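PDB 3CMI: glutathione peroxidase-like peroxiredoxin HYR1, which reduces hydroperoxides with thioredoxin as electron donor, and senses peroxide stress in yeast and passes the signal on by oxidising and so activating the transcription factor YAP1. Local coordinates for residues Asp112-Tyr115 with Lys116-Ser120; Ser152-Pro156 with Ser157-Glu161; Asn39-Lys43 with Cys44-Pro48. All coordinates share one frame; numbering follows the deposited sequence.

In the fold
The three contacts are local ones, within continuous stretches of one thioredoxin-like domain. They come along the chain in the order contact 3, contact 1, contact 2. Contact 3 leads from strand 34-41 into helix 47-60 and carries the active-site Cys44. Contact 1 is the start of helix 113-121, and contact 2 leads from strand 146-150 into helix 160-167. The centres of contacts 1 and 2 lie about 21 Å apart, on opposite sides of the chain's centre. Contact 3 is about 21 Å from contact 1 and about 16 Å from contact 2, between centres. Only contacts 1 and 3 touch, through Tyr115 and Asn39, where helix 113-121 packs against the strand that leads to the catalytic cysteine.

Contact 1: residues Asp112-Tyr115 with Lys116-Ser120; sequences DPVY and KFLKS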
ATOM      1  N   ASP A 112     -10.309   7.146   3.814  1.00 36.30           N
ATOM      2  CA  ASP A 112      -9.974   6.207   4.883  1.00 36.13           C
ATOM      3  C   ASP A 112      -8.806   6.737   5.706  1.00 35.92           C
ATOM      4  O   ASP A 112      -7.859   7.289   5.139  1.00 35.99           O
ATOM      5  CB  ASP A 112      -9.620   4.831   4.307  1.00 35.83           C
ATOM      6  CG  ASP A 112      -9.551   3.748   5.375  1.00 36.52           C
ATOM      7  OD1 ASP A 112     -10.594   3.134   5.685  1.00 34.11           O
ATOM      8  OD2 ASP A 112      -8.445   3.498   5.896  1.00 37.84           O
ATOM      9  N   PRO A 113      -8.872   6.584   7.046  1.00 35.80           N
ATOM     10  CA  PRO A 113      -7.773   6.953   7.944  1.00 35.73           C
ATOM     11  C   PRO A 113      -6.378   6.475   7.523  1.00 35.45           C
ATOM     12  O   PRO A 113      -5.402   7.161   7.806  1.00 35.72           O
ATOM     13  CB  PRO A 113      -8.184   6.305   9.268  1.00 35.71           C
ATOM     14  CG  PRO A 113      -9.678   6.385   9.241  1.00 35.53           C
ATOM     15  CD  PRO A 113     -10.044   6.095   7.804  1.00 35.78           C
ATOM     16  N   VAL A 114      -6.282   5.323   6.859  1.00 35.45           N
ATOM     17  CA  VAL A 114      -4.987   4.817   6.385  1.00 35.06           C
ATOM     18  C   VAL A 114      -4.400   5.790   5.366  1.00 35.35           C
ATOM     19  O   VAL A 114      -3.207   6.097   5.398  1.00 35.16           O
ATOM     20  CB  VAL A 114      -5.096   3.393   5.766  1.00 35.16           C
ATOM     21  CG1 VAL A 114      -3.815   3.007   5.003  1.00 34.68           C
ATOM     22  CG2 VAL A 114      -5.414   2.354   6.847  1.00 34.49           C
ATOM     23  N   TYR A 115      -5.256   6.282   4.474  1.00 35.51           N
ATOM     24  CA  TYR A 115      -4.823   7.191   3.428  1.00 35.85           C
ATOM     25  C   TYR A 115      -4.643   8.620   3.921  1.00 35.99           C
ATOM     26  O   TYR A 115      -3.789   9.353   3.403  1.00 36.28           O
ATOM     27  CB  TYR A 115      -5.704   7.062   2.182  1.00 35.74           C
ATOM     28  CG  TYR A 115      -5.218   5.911   1.330  1.00 35.99           C
ATOM     29  CD1 TYR A 115      -4.421   6.140   0.212  1.00 35.72           C
ATOM     30  CD2 TYR A 115      -5.494   4.587   1.684  1.00 36.83           C
ATOM     31  CE1 TYR A 115      -3.937   5.082  -0.555  1.00 36.39           C
ATOM     32  CE2 TYR A 115      -5.010   3.515   0.922  1.00 36.04           C
ATOM     33  CZ  TYR A 115      -4.236   3.770  -0.192  1.00 35.95           C
ATOM     34  OH  TYR A 115      -3.760   2.724  -0.949  1.00 35.35           O
ATOM     35  N   LYS A 116      -5.411   9.001   4.940  1.00 35.84           N
ATOM     36  CA  LYS A 116      -5.169  10.264   5.630  1.00 36.06           C
ATOM     37  C   LYS A 116      -3.747  10.268   6.203  1.00 35.79           C
ATOM     38  O   LYS A 116      -2.982  11.206   5.971  1.00 35.45           O
ATOM     39  CB  LYS A 116      -6.202  10.496   6.739  1.00 35.99           C
ATOM     40  CG  LYS A 116      -6.186  11.906   7.312  1.00 36.35           C
ATOM     41  CD  LYS A 116      -7.169  12.054   8.465  1.00 36.48           C
ATOM     42  CE  LYS A 116      -7.144  13.460   9.045  1.00 37.70           C
ATOM     43  NZ  LYS A 116      -8.198  13.652  10.099  1.00 38.20           N
ATOM     44  N   PHE A 117      -3.399   9.205   6.929  1.00 35.63           N
ATOM     45  CA  PHE A 117      -2.070   9.080   7.528  1.00 35.43           C
ATOM     46  C   PHE A 117      -0.946   9.050   6.493  1.00 35.47           C
ATOM     47  O   PHE A 117       0.055   9.751   6.647  1.00 35.32           O
ATOM     48  CB  PHE A 117      -1.971   7.850   8.441  1.00 35.48           C
ATOM     49  CG  PHE A 117      -0.557   7.508   8.830  1.00 35.31           C
ATOM     50  CD1 PHE A 117       0.113   8.255   9.802  1.00 35.32           C
ATOM     51  CD2 PHE A 117       0.118   6.470   8.201  1.00 34.71           C
ATOM     52  CE1 PHE A 117       1.427   7.953  10.154  1.00 35.09           C
ATOM     53  CE2 PHE A 117       1.434   6.163   8.540  1.00 35.09           C
ATOM     54  CZ  PHE A 117       2.087   6.902   9.521  1.00 35.65           C
ATOM     55  N   LEU A 118      -1.106   8.230   5.455  1.00 35.48           N
ATOM     56  CA  LEU A 118      -0.074   8.090   4.430  1.00 35.59           C
ATOM     57  C   LEU A 118       0.240   9.420   3.758  1.00 35.83           C
ATOM     58  O   LEU A 118       1.406   9.801   3.655  1.00 36.40           O
ATOM     59  CB  LEU A 118      -0.439   7.012   3.403  1.00 35.56           C
ATOM     60  CG  LEU A 118      -0.397   5.557   3.910  1.00 35.40           C
ATOM     61  CD1 LEU A 118      -0.928   4.583   2.855  1.00 35.16           C
ATOM     62  CD2 LEU A 118       1.006   5.148   4.367  1.00 35.99           C
ATOM     63  N   LYS A 119      -0.797  10.142   3.342  1.00 35.88           N
ATOM     64  CA  LYS A 119      -0.619  11.439   2.677  1.00 35.80           C
ATOM     65  C   LYS A 119       0.019  12.508   3.566  1.00 35.78           C
ATOM     66  O   LYS A 119       0.714  13.396   3.063  1.00 36.05           O
ATOM     67  CB  LYS A 119      -1.943  11.924   2.082  1.00 35.74           C
ATOM     68  CG  LYS A 119      -2.221  11.326   0.709  1.00 35.91           C
ATOM     69  CD  LYS A 119      -3.647  10.811   0.572  1.00 36.30           C
ATOM     70  CE  LYS A 119      -4.626  11.915   0.306  1.00 36.26           C
ATOM     71  NZ  LYS A 119      -6.002  11.405   0.027  1.00 35.18           N
ATOM     72  N   SER A 120      -0.202  12.417   4.879  1.00 35.61           N
ATOM     73  CA  SER A 120       0.415  13.340   5.841  1.00 35.50           C
ATOM     74  C   SER A 120       1.926  13.129   5.950  1.00 35.45           C
ATOM     75  O   SER A 120       2.660  14.046   6.331  1.00 35.15           O
ATOM     76  CB  SER A 120      -0.224  13.207   7.222  1.00 35.48           C
ATOM     77  OG  SER A 120       0.245  12.046   7.893  1.00 36.07           O
TER
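Asp112 and Lys116 meet through the backbone in the first turn of an alpha helix, the N-terminal part of helix 113-121 in this thioredoxin-like domain. Lys116 N donates to Asp112 O at 3.0 Å. Three further i to i+4 bonds follow: Phe117 N to Pro113 O, Leu118 N to Val114 O and Lys119 N to Tyr115 O.

Asp112 is also the N-cap. Its OD2 accepts from Val114 N at 3.0 Å, with an N-H...O angle of 163°. The carboxylate is met on its anti side, with the donor 31° out of its plane. This bond satisfies an amide of the first turn that has no earlier helical carbonyl to use.

The apolar contact is between Val114 and Leu118, one turn apart. Their side chains lie side by side and point the same way, with Val114 CG1 3.9 Å from Leu118 CD1. With CG1 anti to the backbone N (chi1 167°), beside the carbonyl carbon, this methyl is the branch of Val114 that meets Leu118. Leu118 packs on Ile37 and Phe138 of the central sheet. Tyr115 reaches the same strands and meets the ring of Phe70 edge-to-face.

Among the polar side chains, Lys119 runs past the Tyr115 carbonyl, its CD 3.2 Å from Tyr115 O. Bends at chi2 and chi3 carry its chain round, and NZ forms a salt bridge with Glu111. Further along the helix, Ser120 turns its hydroxyl back on the preceding turn, where OG donates to Phe117 O at 2.6 Å.

Contact 2: residues Ser152-Pro156 with Ser157-Glu161; sequences SLTKP and SSLSE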
ATOM      1  N   SER A 152       1.435   5.786  -9.924  1.00 37.11           N
ATOM      2  CA  SER A 152       0.776   4.632 -10.543  1.00 37.63           C
ATOM      3  C   SER A 152       1.552   4.001 -11.704  1.00 37.88           C
ATOM      4  O   SER A 152       1.380   2.814 -11.990  1.00 37.98           O
ATOM      5  CB  SER A 152      -0.634   5.011 -11.009  1.00 37.53           C
ATOM      6  OG  SER A 152      -0.686   6.346 -11.476  1.00 38.57           O
ATOM      7  N   LEU A 153       2.399   4.787 -12.365  1.00 37.99           N
ATOM      8  CA  LEU A 153       3.146   4.296 -13.522  1.00 38.31           C
ATOM      9  C   LEU A 153       4.419   3.530 -13.166  1.00 38.31           C
ATOM     10  O   LEU A 153       4.937   2.771 -13.997  1.00 38.36           O
ATOM     11  CB  LEU A 153       3.471   5.439 -14.499  1.00 38.54           C
ATOM     12  CG  LEU A 153       2.298   6.118 -15.221  1.00 39.04           C
ATOM     13  CD1 LEU A 153       2.797   7.278 -16.079  1.00 39.79           C
ATOM     14  CD2 LEU A 153       1.491   5.125 -16.063  1.00 39.11           C
ATOM     15  N   THR A 154       4.935   3.720 -11.950  1.00 38.09           N
ATOM     16  CA  THR A 154       6.156   3.012 -11.572  1.00 38.07           C
ATOM     17  C   THR A 154       5.792   1.571 -11.265  1.00 37.65           C
ATOM     18  O   THR A 154       4.942   1.302 -10.415  1.00 37.44           O
ATOM     19  CB  THR A 154       6.976   3.672 -10.410  1.00 38.08           C
ATOM     20  OG1 THR A 154       7.004   2.821  -9.261  1.00 39.28           O
ATOM     21  CG2 THR A 154       6.452   5.023 -10.044  1.00 37.84           C
ATOM     22  N   LYS A 155       6.422   0.656 -11.993  1.00 37.20           N
ATOM     23  CA  LYS A 155       6.108  -0.762 -11.902  1.00 37.07           C
ATOM     24  C   LYS A 155       6.623  -1.337 -10.581  1.00 36.63           C
ATOM     25  O   LYS A 155       7.677  -0.921 -10.099  1.00 36.34           O
ATOM     26  CB  LYS A 155       6.670  -1.520 -13.108  1.00 37.18           C
ATOM     27  CG  LYS A 155       6.485  -0.786 -14.438  1.00 38.64           C
ATOM     28  CD  LYS A 155       5.861  -1.670 -15.521  1.00 40.87           C
ATOM     29  CE  LYS A 155       4.325  -1.666 -15.428  1.00 41.81           C
ATOM     30  NZ  LYS A 155       3.671  -2.378 -16.569  1.00 42.31           N
ATOM     31  N   PRO A 156       5.858  -2.265  -9.969  1.00 36.25           N
ATOM     32  CA  PRO A 156       6.249  -2.854  -8.688  1.00 36.13           C
ATOM     33  C   PRO A 156       7.664  -3.432  -8.700  1.00 35.97           C
ATOM     34  O   PRO A 156       8.403  -3.264  -7.729  1.00 35.73           O
ATOM     35  CB  PRO A 156       5.207  -3.963  -8.483  1.00 36.30           C
ATOM     36  CG  PRO A 156       4.013  -3.470  -9.204  1.00 35.97           C
ATOM     37  CD  PRO A 156       4.563  -2.799 -10.433  1.00 36.25           C
ATOM     38  N   SER A 157       8.037  -4.089  -9.796  1.00 36.26           N
ATOM     39  CA  SER A 157       9.377  -4.661  -9.962  1.00 36.24           C
ATOM     40  C   SER A 157      10.498  -3.625  -9.796  1.00 36.27           C
ATOM     41  O   SER A 157      11.584  -3.948  -9.306  1.00 36.48           O
ATOM     42  CB  SER A 157       9.491  -5.345 -11.327  1.00 36.40           C
ATOM     43  OG  SER A 157       9.227  -4.429 -12.382  1.00 36.76           O
ATOM     44  N   SER A 158      10.228  -2.383 -10.194  1.00 36.04           N
ATOM     45  CA  SER A 158      11.204  -1.290 -10.092  1.00 35.82           C
ATOM     46  C   SER A 158      11.559  -0.909  -8.646  1.00 35.49           C
ATOM     47  O   SER A 158      12.563  -0.229  -8.401  1.00 35.24           O
ATOM     48  CB  SER A 158      10.690  -0.065 -10.847  1.00 36.10           C
ATOM     49  OG  SER A 158      10.747  -0.289 -12.247  1.00 37.29           O
ATOM     50  N   LEU A 159      10.726  -1.360  -7.708  1.00 34.70           N
ATOM     51  CA  LEU A 159      10.867  -1.084  -6.279  1.00 34.48           C
ATOM     52  C   LEU A 159      11.671  -2.152  -5.532  1.00 34.17           C
ATOM     53  O   LEU A 159      11.925  -2.010  -4.331  1.00 34.01           O
ATOM     54  CB  LEU A 159       9.473  -0.997  -5.638  1.00 34.26           C
ATOM     55  CG  LEU A 159       8.711   0.318  -5.426  1.00 35.55           C
ATOM     56  CD1 LEU A 159       8.900   1.346  -6.544  1.00 34.86           C
ATOM     57  CD2 LEU A 159       7.224   0.022  -5.182  1.00 34.76           C
ATOM     58  N   SER A 160      12.056  -3.222  -6.232  1.00 33.61           N
ATOM     59  CA  SER A 160      12.684  -4.374  -5.583  1.00 33.18           C
ATOM     60  C   SER A 160      13.968  -4.012  -4.827  1.00 32.88           C
ATOM     61  O   SER A 160      14.149  -4.421  -3.678  1.00 33.02           O
ATOM     62  CB  SER A 160      12.910  -5.520  -6.580  1.00 32.98           C
ATOM     63  OG  SER A 160      13.896  -5.190  -7.547  1.00 33.62           O
ATOM     64  N   GLU A 161      14.835  -3.225  -5.465  1.00 32.39           N
ATOM     65  CA  GLU A 161      16.099  -2.781  -4.863  1.00 32.16           C
ATOM     66  C   GLU A 161      15.915  -1.918  -3.613  1.00 31.92           C
ATOM     67  O   GLU A 161      16.637  -2.077  -2.628  1.00 31.82           O
ATOM     68  CB  GLU A 161      16.963  -2.050  -5.895  1.00 32.19           C
ATOM     69  CG  GLU A 161      17.601  -2.966  -6.928  1.00 32.54           C
ATOM     70  CD  GLU A 161      18.642  -3.893  -6.330  1.00 32.96           C
ATOM     71  OE1 GLU A 161      18.556  -5.112  -6.565  1.00 33.70           O
ATOM     72  OE2 GLU A 161      19.545  -3.404  -5.623  1.00 32.15           O
TER
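Lys155 and Pro156 meet Ser158 and Leu159 in a local turn contact, where the loop after strand 146-150 winds into helix 160-167. Two backbone bonds hold the turn. Ser158 N donates to Lys155 O at 2.9 Å, and Leu159 N donates to Pro156 O at 3.0 Å. Both are i to i+3 bonds. The first is more bent, with an N-H...O angle of 136°.

One CB also lies close to each of these carbonyls. Ser158 CB lies 3.2 Å from Lys155 O, and Leu159 CB lies 3.3 Å from Pro156 O. Thr154 and Leu159 cross at about a right angle, with Thr154 OG1 3.6 Å from Leu159 CD1. The buried OG1 has no polar partner in the model. Ser157 OG, set between its own backbone N and carbonyl carbon (chi1 58°), passes 3.9 Å from Lys155 CB and is hydrogen-bonded to Glu52 of helix 47-60. Pro156 packs on the same helix, at Glu52 and Leu53. The i to i+3 pattern is that of a short 3-10 turn at Pro156-Leu159, leading into the alpha helix 160-167.

Contact 3: residues Asn39-Lys43 with Cys44-Pro48; sequences NVASK and CGFTP
The backbone leaves strand 34-41 at Ala41, bends through Ser42 to Phe46 and enters helix 47-60, with no hydrogen bond between residues 39-43 and 44-48. This is the strand-to-helix turn of the beta-alpha-beta unit in a thioredoxin-like fold, and it carries the active-site cysteine. Gly45 follows Cys44 with a positive phi of 102°, a backbone conformation in which a CB would press against the carbonyl O of Cys44.

The side-chain contact that closes the turn is between Ala41 and Phe46. Ala41 CB approaches the ring obliquely, 3.5 Å from Phe46 CD2 and 3.7 Å from Phe46 CE2. CG of Phe46 lies opposite its own carbonyl carbon (chi1 -66°), which brings CD2 and CE2 back toward Ala41. Tyr50 of helix 47-60 also packs on Ala41. Phe46 itself occupies the N-cap position of that helix.

Cys44 forms the sulfenic acid intermediate and the transient disulfide with YAP1. Its CB bond points away from residues 39-43, and the residue is exposed, consistent with access for peroxide and partner protein. Lys43 precedes it with a chain extended beyond CG, whose end leads away from residues 44-48; its side chain touches Asn73. The Lys43 carbonyl meets the ring: its O lies at the edge of the Phe46 ring, in the ring plane, 3.8 Å from Phe46 CD2.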
ATOM      1  N   ASN A  39      -3.227   1.141  -3.579  1.00 38.05           N
ATOM      2  CA  ASN A  39      -4.644   1.230  -3.907  1.00 37.76           C
ATOM      3  C   ASN A  39      -4.896   0.506  -5.222  1.00 37.74           C
ATOM      4  O   ASN A  39      -4.191   0.706  -6.213  1.00 37.86           O
ATOM      5  CB  ASN A  39      -5.164   2.672  -3.930  1.00 37.56           C
ATOM      6  CG  ASN A  39      -4.508   3.521  -4.996  1.00 37.19           C
ATOM      7  OD1 ASN A  39      -5.141   3.900  -5.984  1.00 37.45           O
ATOM      8  ND2 ASN A  39      -3.241   3.838  -4.797  1.00 36.61           N
ATOM      9  N   VAL A  40      -5.896  -0.355  -5.203  1.00 37.51           N
ATOM     10  CA  VAL A  40      -6.131  -1.298  -6.271  1.00 37.45           C
ATOM     11  C   VAL A  40      -7.453  -0.985  -6.965  1.00 37.40           C
ATOM     12  O   VAL A  40      -8.347  -0.393  -6.363  1.00 37.39           O
ATOM     13  CB  VAL A  40      -6.050  -2.736  -5.686  1.00 37.63           C
ATOM     14  CG1 VAL A  40      -7.160  -3.645  -6.196  1.00 38.10           C
ATOM     15  CG2 VAL A  40      -4.660  -3.309  -5.915  1.00 36.99           C
ATOM     16  N   ALA A  41      -7.555  -1.352  -8.238  1.00 37.47           N
ATOM     17  CA  ALA A  41      -8.749  -1.075  -9.027  1.00 37.58           C
ATOM     18  C   ALA A  41      -9.900  -2.000  -8.645  1.00 37.72           C
ATOM     19  O   ALA A  41      -9.750  -3.226  -8.634  1.00 37.87           O
ATOM     20  CB  ALA A  41      -8.445  -1.184 -10.506  1.00 37.48           C
ATOM     21  N   SER A  42     -11.046  -1.399  -8.328  1.00 37.78           N
ATOM     22  CA  SER A  42     -12.249  -2.145  -7.976  1.00 37.84           C
ATOM     23  C   SER A  42     -12.827  -2.856  -9.200  1.00 37.88           C
ATOM     24  O   SER A  42     -13.396  -3.942  -9.082  1.00 37.87           O
ATOM     25  CB  SER A  42     -13.288  -1.213  -7.354  1.00 37.87           C
ATOM     26  OG  SER A  42     -14.367  -1.944  -6.803  1.00 38.06           O
ATOM     27  N   LYS A  43     -12.669  -2.235 -10.368  1.00 37.95           N
ATOM     28  CA  LYS A  43     -13.104  -2.818 -11.638  1.00 38.03           C
ATOM     29  C   LYS A  43     -12.032  -3.730 -12.235  1.00 38.11           C
ATOM     30  O   LYS A  43     -10.852  -3.634 -11.885  1.00 38.04           O
ATOM     31  CB  LYS A  43     -13.477  -1.718 -12.638  1.00 37.98           C
ATOM     32  CG  LYS A  43     -14.752  -0.966 -12.294  1.00 38.04           C
ATOM     33  CD  LYS A  43     -15.053   0.112 -13.323  1.00 38.10           C
ATOM     34  CE  LYS A  43     -16.370   0.813 -13.021  1.00 38.17           C
ATOM     35  NZ  LYS A  43     -16.665   1.889 -14.007  1.00 38.21           N
ATOM     36  N   CYS A  44     -12.459  -4.613 -13.137  1.00 38.27           N
ATOM     37  CA  CYS A  44     -11.568  -5.564 -13.801  1.00 38.41           C
ATOM     38  C   CYS A  44     -10.797  -4.917 -14.954  1.00 38.45           C
ATOM     39  O   CYS A  44     -11.074  -3.777 -15.340  1.00 38.40           O
ATOM     40  CB  CYS A  44     -12.368  -6.764 -14.321  1.00 38.45           C
ATOM     41  SG  CYS A  44     -13.337  -7.637 -13.071  1.00 38.68           S
ATOM     42  N   GLY A  45      -9.827  -5.654 -15.491  1.00 38.55           N
ATOM     43  CA  GLY A  45      -9.083  -5.224 -16.674  1.00 38.66           C
ATOM     44  C   GLY A  45      -7.706  -4.657 -16.391  1.00 38.66           C
ATOM     45  O   GLY A  45      -7.160  -3.907 -17.204  1.00 38.66           O
ATOM     46  N   PHE A  46      -7.139  -5.023 -15.243  1.00 38.69           N
ATOM     47  CA  PHE A  46      -5.815  -4.546 -14.850  1.00 38.77           C
ATOM     48  C   PHE A  46      -4.864  -5.691 -14.471  1.00 38.83           C
ATOM     49  O   PHE A  46      -3.978  -5.523 -13.629  1.00 38.90           O
ATOM     50  CB  PHE A  46      -5.932  -3.522 -13.712  1.00 38.73           C
ATOM     51  CG  PHE A  46      -6.627  -2.250 -14.110  1.00 38.60           C
ATOM     52  CD1 PHE A  46      -5.924  -1.223 -14.730  1.00 38.60           C
ATOM     53  CD2 PHE A  46      -7.987  -2.080 -13.869  1.00 38.54           C
ATOM     54  CE1 PHE A  46      -6.566  -0.046 -15.106  1.00 38.63           C
ATOM     55  CE2 PHE A  46      -8.637  -0.904 -14.238  1.00 38.64           C
ATOM     56  CZ  PHE A  46      -7.925   0.115 -14.858  1.00 38.62           C
ATOM     57  N   THR A  47      -5.036  -6.835 -15.134  1.00 38.90           N
ATOM     58  CA  THR A  47      -4.290  -8.068 -14.838  1.00 38.88           C
ATOM     59  C   THR A  47      -2.755  -7.923 -14.758  1.00 38.87           C
ATOM     60  O   THR A  47      -2.148  -8.461 -13.828  1.00 38.85           O
ATOM     61  CB  THR A  47      -4.665  -9.216 -15.817  1.00 38.91           C
ATOM     62  OG1 THR A  47      -6.052  -9.123 -16.166  1.00 39.02           O
ATOM     63  CG2 THR A  47      -4.395 -10.577 -15.185  1.00 38.89           C
ATOM     64  N   PRO A  48      -2.121  -7.215 -15.724  1.00 38.88           N
ATOM     65  CA  PRO A  48      -0.661  -7.046 -15.638  1.00 38.89           C
ATOM     66  C   PRO A  48      -0.177  -6.425 -14.324  1.00 38.88           C
ATOM     67  O   PRO A  48       0.895  -6.778 -13.837  1.00 38.93           O
ATOM     68  CB  PRO A  48      -0.347  -6.108 -16.809  1.00 38.85           C
ATOM     69  CG  PRO A  48      -1.443  -6.343 -17.776  1.00 38.90           C
ATOM     70  CD  PRO A  48      -2.662  -6.570 -16.936  1.00 38.87           C
TER